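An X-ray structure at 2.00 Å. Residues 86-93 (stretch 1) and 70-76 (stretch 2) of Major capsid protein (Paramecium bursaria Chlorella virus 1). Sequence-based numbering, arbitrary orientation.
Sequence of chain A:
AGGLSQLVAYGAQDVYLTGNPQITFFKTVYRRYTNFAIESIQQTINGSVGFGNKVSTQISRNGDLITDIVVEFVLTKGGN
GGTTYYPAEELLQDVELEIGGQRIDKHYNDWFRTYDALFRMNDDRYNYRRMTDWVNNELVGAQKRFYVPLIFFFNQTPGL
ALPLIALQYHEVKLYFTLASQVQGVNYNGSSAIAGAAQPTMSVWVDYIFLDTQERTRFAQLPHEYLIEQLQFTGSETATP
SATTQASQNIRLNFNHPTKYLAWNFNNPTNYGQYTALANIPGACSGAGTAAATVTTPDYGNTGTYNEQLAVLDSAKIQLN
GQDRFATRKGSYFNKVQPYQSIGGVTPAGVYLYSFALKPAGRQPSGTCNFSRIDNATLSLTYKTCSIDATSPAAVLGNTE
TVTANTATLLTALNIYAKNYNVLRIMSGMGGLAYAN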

ATOM      1  N   TYR A  86       4.072   5.518 -21.408  1.00 21.77           N
ATOM      2  CA  TYR A  86       5.368   5.623 -20.747  1.00 22.09           C
ATOM      3  C   TYR A  86       6.473   6.074 -21.710  1.00 25.36           C
ATOM      4  O   TYR A  86       7.469   5.370 -21.890  1.00 28.34           O
ATOM      5  CB  TYR A  86       5.741   4.304 -20.084  1.00 18.87           C
ATOM      6  CG  TYR A  86       4.819   3.898 -18.954  1.00 18.46           C
ATOM      7  CD1 TYR A  86       5.071   4.300 -17.650  1.00 20.95           C
ATOM      8  CD2 TYR A  86       3.695   3.120 -19.192  1.00 20.12           C
ATOM      9  CE1 TYR A  86       4.230   3.935 -16.613  1.00 23.64           C
ATOM     10  CE2 TYR A  86       2.847   2.750 -18.162  1.00 18.89           C
ATOM     11  CZ  TYR A  86       3.119   3.160 -16.874  1.00 20.73           C
ATOM     12  OH  TYR A  86       2.280   2.795 -15.844  1.00 18.08           O
ATOM     13  N   PRO A  87       6.324   7.245 -22.339  1.00 24.75           N
ATOM     14  CA  PRO A  87       7.317   7.645 -23.349  1.00 23.78           C
ATOM     15  C   PRO A  87       8.684   7.946 -22.761  1.00 26.72           C
ATOM     16  O   PRO A  87       9.704   7.631 -23.388  1.00 32.20           O
ATOM     17  CB  PRO A  87       6.679   8.888 -23.985  1.00 20.87           C
ATOM     18  CG  PRO A  87       5.820   9.449 -22.912  1.00 22.02           C
ATOM     19  CD  PRO A  87       5.274   8.265 -22.167  1.00 22.54           C
ATOM     20  N   ALA A  88       8.739   8.545 -21.571  1.00 24.79           N
ATOM     21  CA  ALA A  88      10.027   8.823 -20.945  1.00 26.67           C
ATOM     22  C   ALA A  88      10.736   7.543 -20.531  1.00 30.24           C
ATOM     23  O   ALA A  88      11.971   7.485 -20.546  1.00 35.45           O
ATOM     24  CB  ALA A  88       9.837   9.732 -19.735  1.00 25.46           C
ATOM     25  N   GLU A  89       9.976   6.516 -20.149  1.00 25.91           N
ATOM     26  CA  GLU A  89      10.579   5.231 -19.820  1.00 26.85           C
ATOM     27  C   GLU A  89      11.133   4.552 -21.067  1.00 26.54           C
ATOM     28  O   GLU A  89      12.242   4.005 -21.044  1.00 30.31           O
ATOM     29  CB  GLU A  89       9.550   4.344 -19.123  1.00 27.14           C
ATOM     30  CG  GLU A  89       9.987   2.913 -18.899  1.00 26.58           C
ATOM     31  CD  GLU A  89       8.840   2.035 -18.443  1.00 26.68           C
ATOM     32  OE1 GLU A  89       8.402   2.181 -17.283  1.00 26.29           O
ATOM     33  OE2 GLU A  89       8.367   1.211 -19.252  1.00 25.66           O
ATOM     34  N   GLU A  90      10.378   4.583 -22.168  1.00 26.58           N
ATOM     35  CA  GLU A  90      10.860   3.990 -23.410  1.00 23.79           C
ATOM     36  C   GLU A  90      12.046   4.757 -23.976  1.00 26.74           C
ATOM     37  O   GLU A  90      12.939   4.153 -24.581  1.00 28.30           O
ATOM     38  CB  GLU A  90       9.736   3.934 -24.444  1.00 24.40           C
ATOM     39  CG  GLU A  90      10.153   3.282 -25.753  1.00 29.62           C
ATOM     40  CD  GLU A  90       9.072   3.333 -26.809  1.00 33.72           C
ATOM     41  OE1 GLU A  90       8.038   3.993 -26.577  1.00 36.06           O
ATOM     42  OE2 GLU A  90       9.259   2.712 -27.877  1.00 35.22           O
ATOM     43  N   LEU A  91      12.073   6.081 -23.792  1.00 28.77           N
ATOM     44  CA  LEU A  91      13.160   6.886 -24.340  1.00 30.18           C
ATOM     45  C   LEU A  91      14.508   6.431 -23.797  1.00 28.67           C
ATOM     46  O   LEU A  91      15.514   6.447 -24.516  1.00 28.98           O
ATOM     47  CB  LEU A  91      12.924   8.365 -24.031  1.00 29.60           C
ATOM     48  CG  LEU A  91      13.927   9.356 -24.625  1.00 29.11           C
ATOM     49  CD1 LEU A  91      13.925   9.256 -26.141  1.00 22.68           C
ATOM     50  CD2 LEU A  91      13.601  10.768 -24.180  1.00 22.11           C
ATOM     51  N   LEU A  92      14.547   6.019 -22.529  1.00 28.95           N
ATOM     52  CA  LEU A  92      15.757   5.469 -21.922  1.00 27.62           C
ATOM     53  C   LEU A  92      15.852   4.002 -22.331  1.00 26.68           C
ATOM     54  O   LEU A  92      15.492   3.087 -21.586  1.00 25.94           O
ATOM     55  CB  LEU A  92      15.717   5.638 -20.410  1.00 30.10           C
ATOM     56  CG  LEU A  92      17.065   5.696 -19.697  1.00 35.16           C
ATOM     57  CD1 LEU A  92      17.861   6.871 -20.225  1.00 37.20           C
ATOM     58  CD2 LEU A  92      16.874   5.805 -18.194  1.00 37.33           C
ATOM     59  N   GLN A  93      16.351   3.781 -23.552  1.00 29.14           N
ATOM     60  CA  GLN A  93      16.329   2.441 -24.135  1.00 28.85           C
ATOM     61  C   GLN A  93      17.176   1.468 -23.325  1.00 29.97           C
ATOM     62  O   GLN A  93      16.750   0.340 -23.048  1.00 35.10           O
ATOM     63  CB  GLN A  93      16.802   2.487 -25.586  1.00 28.60           C
ATOM     64  CG  GLN A  93      16.875   1.122 -26.245  1.00 31.35           C
ATOM     65  CD  GLN A  93      17.146   1.205 -27.730  1.00 36.22           C
ATOM     66  OE1 GLN A  93      16.292   1.641 -28.502  1.00 39.22           O
ATOM     67  NE2 GLN A  93      18.339   0.789 -28.141  1.00 37.79           N
TER
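Stretch 2, residues 70-76: VVEFVLT

Residues 70-76 form an extended β-strand, the last part of a strand that begins earlier in the chain, and they pack against a short helix, residues 87-91, and the residue that follows it. The helix and strand axes approach to 9.7 Å, with an angle of 118° between their N-to-C directions, so the strand runs obliquely across the helix and partly against its direction. The register reflects this opposed sense: Ala88 lies nearest Phe73, with their CA atoms 6.8 Å apart, whereas Leu92, farther along stretch 1, lies nearest Val71, earlier in stretch 2, at a CA-CA distance of 8.8 Å. The alternation of side chains along a β-strand directs Val71, Phe73 and Leu75 toward stretch 1, and these three supply all the strand's contacts. No hydrogen bond links the two stretches; the contact is one of apolar packing and buries 321 Å², both sides summed.

Tyr86 occupies the N-cap position and does not touch the strand, but its backbone O accepts a hydrogen bond from Glu90 N at 3.0 Å, which closes the first turn of the helix. Pro87 begins the helix, and its O accepts a hydrogen bond from Leu91 N at 2.9 Å. Its CA-to-CB bond points sideways, and the ring meets the strand only lightly, with Pro87 CB 4.4 Å from Leu75 CD1. The same methyl group of Leu75 also reaches the backbone of the next residue, where Ala88 N and Leu75 CD1 are 4.2 Å apart. Ala88 is also close to Phe73: its carbonyl O lies 4.0 Å from Phe73 CE2, approaching the ring obliquely, while Ala88 CB is 4.5 Å from Phe73 CD2. Both the backbone and the methyl group of Ala88 therefore lie close to the aromatic ring.

Glu89 points away from the strand, and both its carboxylate oxygens are hydrogen-bonded elsewhere in the structure. Glu90 is likewise out of reach. One turn beyond Pro87 and Ala88, Leu91 points toward the strand and makes the tightest contact. Its CD2 methyl lies 3.5 Å from the centroid of the Phe73 ring, only 11° off the ring normal, a CH-π arrangement over one face; the closest ring atom, Phe73 CD1, is also 3.5 Å from Leu91 CD2. The same methyl lies 3.9 Å from Leu75 CD2, so Leu91 bridges two successive inward-facing residues of the strand.

At Leu92 the chain leaves helical geometry, with phi/psi of -82°/81°, yet its side chain still points toward stretch 2. Leu92 CD1 approaches the edge of the Phe73 ring, near its plane, at 4.0 Å from Phe73 CZ, and Leu92 CD2 lies 4.4 Å from Val71 CG2. Phe73 is thus held over one face by Leu91 and at its edge by Leu92. Gln93 turns out of reach of the strand, its N making a weak hydrogen bond to Leu91 O at 3.0 Å.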

ATOM      1  N   VAL A  70      18.609  10.183 -10.996  1.00 31.24           N
ATOM      2  CA  VAL A  70      17.402  10.482 -11.758  1.00 28.04           C
ATOM      3  C   VAL A  70      17.801  11.103 -13.090  1.00 25.33           C
ATOM      4  O   VAL A  70      18.673  11.977 -13.143  1.00 24.50           O
ATOM      5  CB  VAL A  70      16.454  11.420 -10.981  1.00 30.53           C
ATOM      6  CG1 VAL A  70      15.202  11.709 -11.793  1.00 31.47           C
ATOM      7  CG2 VAL A  70      16.090  10.813  -9.637  1.00 32.00           C
ATOM      8  N   VAL A  71      17.162  10.646 -14.163  1.00 24.32           N
ATOM      9  CA  VAL A  71      17.348  11.200 -15.498  1.00 24.67           C
ATOM     10  C   VAL A  71      16.129  12.051 -15.825  1.00 27.63           C
ATOM     11  O   VAL A  71      14.998  11.549 -15.840  1.00 31.93           O
ATOM     12  CB  VAL A  71      17.545  10.095 -16.547  1.00 24.71           C
ATOM     13  CG1 VAL A  71      17.684  10.700 -17.939  1.00 25.64           C
ATOM     14  CG2 VAL A  71      18.758   9.244 -16.201  1.00 25.30           C
ATOM     15  N   GLU A  72      16.351  13.336 -16.078  1.00 26.02           N
ATOM     16  CA  GLU A  72      15.275  14.256 -16.417  1.00 26.88           C
ATOM     17  C   GLU A  72      15.163  14.390 -17.930  1.00 28.33           C
ATOM     18  O   GLU A  72      16.169  14.596 -18.617  1.00 30.68           O
ATOM     19  CB  GLU A  72      15.504  15.627 -15.780  1.00 28.44           C
ATOM     20  CG  GLU A  72      15.455  15.616 -14.259  1.00 30.66           C
ATOM     21  CD  GLU A  72      15.463  17.010 -13.659  1.00 32.98           C
ATOM     22  OE1 GLU A  72      15.418  17.990 -14.431  1.00 35.03           O
ATOM     23  OE2 GLU A  72      15.522  17.126 -12.416  1.00 33.80           O
ATOM     24  N   PHE A  73      13.940  14.271 -18.441  1.00 27.90           N
ATOM     25  CA  PHE A  73      13.642  14.518 -19.842  1.00 30.23           C
ATOM     26  C   PHE A  73      12.582  15.604 -19.958  1.00 29.95           C
ATOM     27  O   PHE A  73      11.731  15.763 -19.077  1.00 34.33           O
ATOM     28  CB  PHE A  73      13.142  13.259 -20.565  1.00 29.35           C
ATOM     29  CG  PHE A  73      14.202  12.226 -20.806  1.00 28.62           C
ATOM     30  CD1 PHE A  73      15.295  12.509 -21.608  1.00 28.66           C
ATOM     31  CD2 PHE A  73      14.084  10.955 -20.268  1.00 30.86           C
ATOM     32  CE1 PHE A  73      16.265  11.553 -21.844  1.00 30.09           C
ATOM     33  CE2 PHE A  73      15.050   9.994 -20.501  1.00 31.61           C
ATOM     34  CZ  PHE A  73      16.143  10.294 -21.290  1.00 30.44           C
ATOM     35  N   VAL A  74      12.644  16.352 -21.055  1.00 28.13           N
ATOM     36  CA  VAL A  74      11.611  17.313 -21.418  1.00 25.13           C
ATOM     37  C   VAL A  74      11.111  16.945 -22.807  1.00 26.77           C
ATOM     38  O   VAL A  74      11.867  17.014 -23.784  1.00 28.36           O
ATOM     39  CB  VAL A  74      12.134  18.756 -21.385  1.00 26.07           C
ATOM     40  CG1 VAL A  74      11.042  19.711 -21.812  1.00 26.65           C
ATOM     41  CG2 VAL A  74      12.641  19.105 -19.996  1.00 25.60           C
ATOM     42  N   LEU A  75       9.843  16.550 -22.894  1.00 29.99           N
ATOM     43  CA  LEU A  75       9.253  16.068 -24.133  1.00 28.45           C
ATOM     44  C   LEU A  75       8.004  16.869 -24.469  1.00 28.45           C
ATOM     45  O   LEU A  75       7.327  17.401 -23.584  1.00 27.48           O
ATOM     46  CB  LEU A  75       8.894  14.580 -24.041  1.00 28.54           C
ATOM     47  CG  LEU A  75      10.014  13.615 -23.656  1.00 28.03           C
ATOM     48  CD1 LEU A  75       9.488  12.191 -23.567  1.00 29.96           C
ATOM     49  CD2 LEU A  75      11.138  13.700 -24.664  1.00 28.69           C
ATOM     50  N   THR A  76       7.712  16.951 -25.765  1.00 30.71           N
ATOM     51  CA  THR A  76       6.491  17.561 -26.278  1.00 31.32           C
ATOM     52  C   THR A  76       5.716  16.495 -27.036  1.00 34.44           C
ATOM     53  O   THR A  76       6.246  15.893 -27.976  1.00 39.37           O
ATOM     54  CB  THR A  76       6.805  18.752 -27.185  1.00 33.36           C
ATOM     55  OG1 THR A  76       7.470  19.771 -26.427  1.00 36.92           O
ATOM     56  CG2 THR A  76       5.529  19.325 -27.778  1.00 31.10           C
TER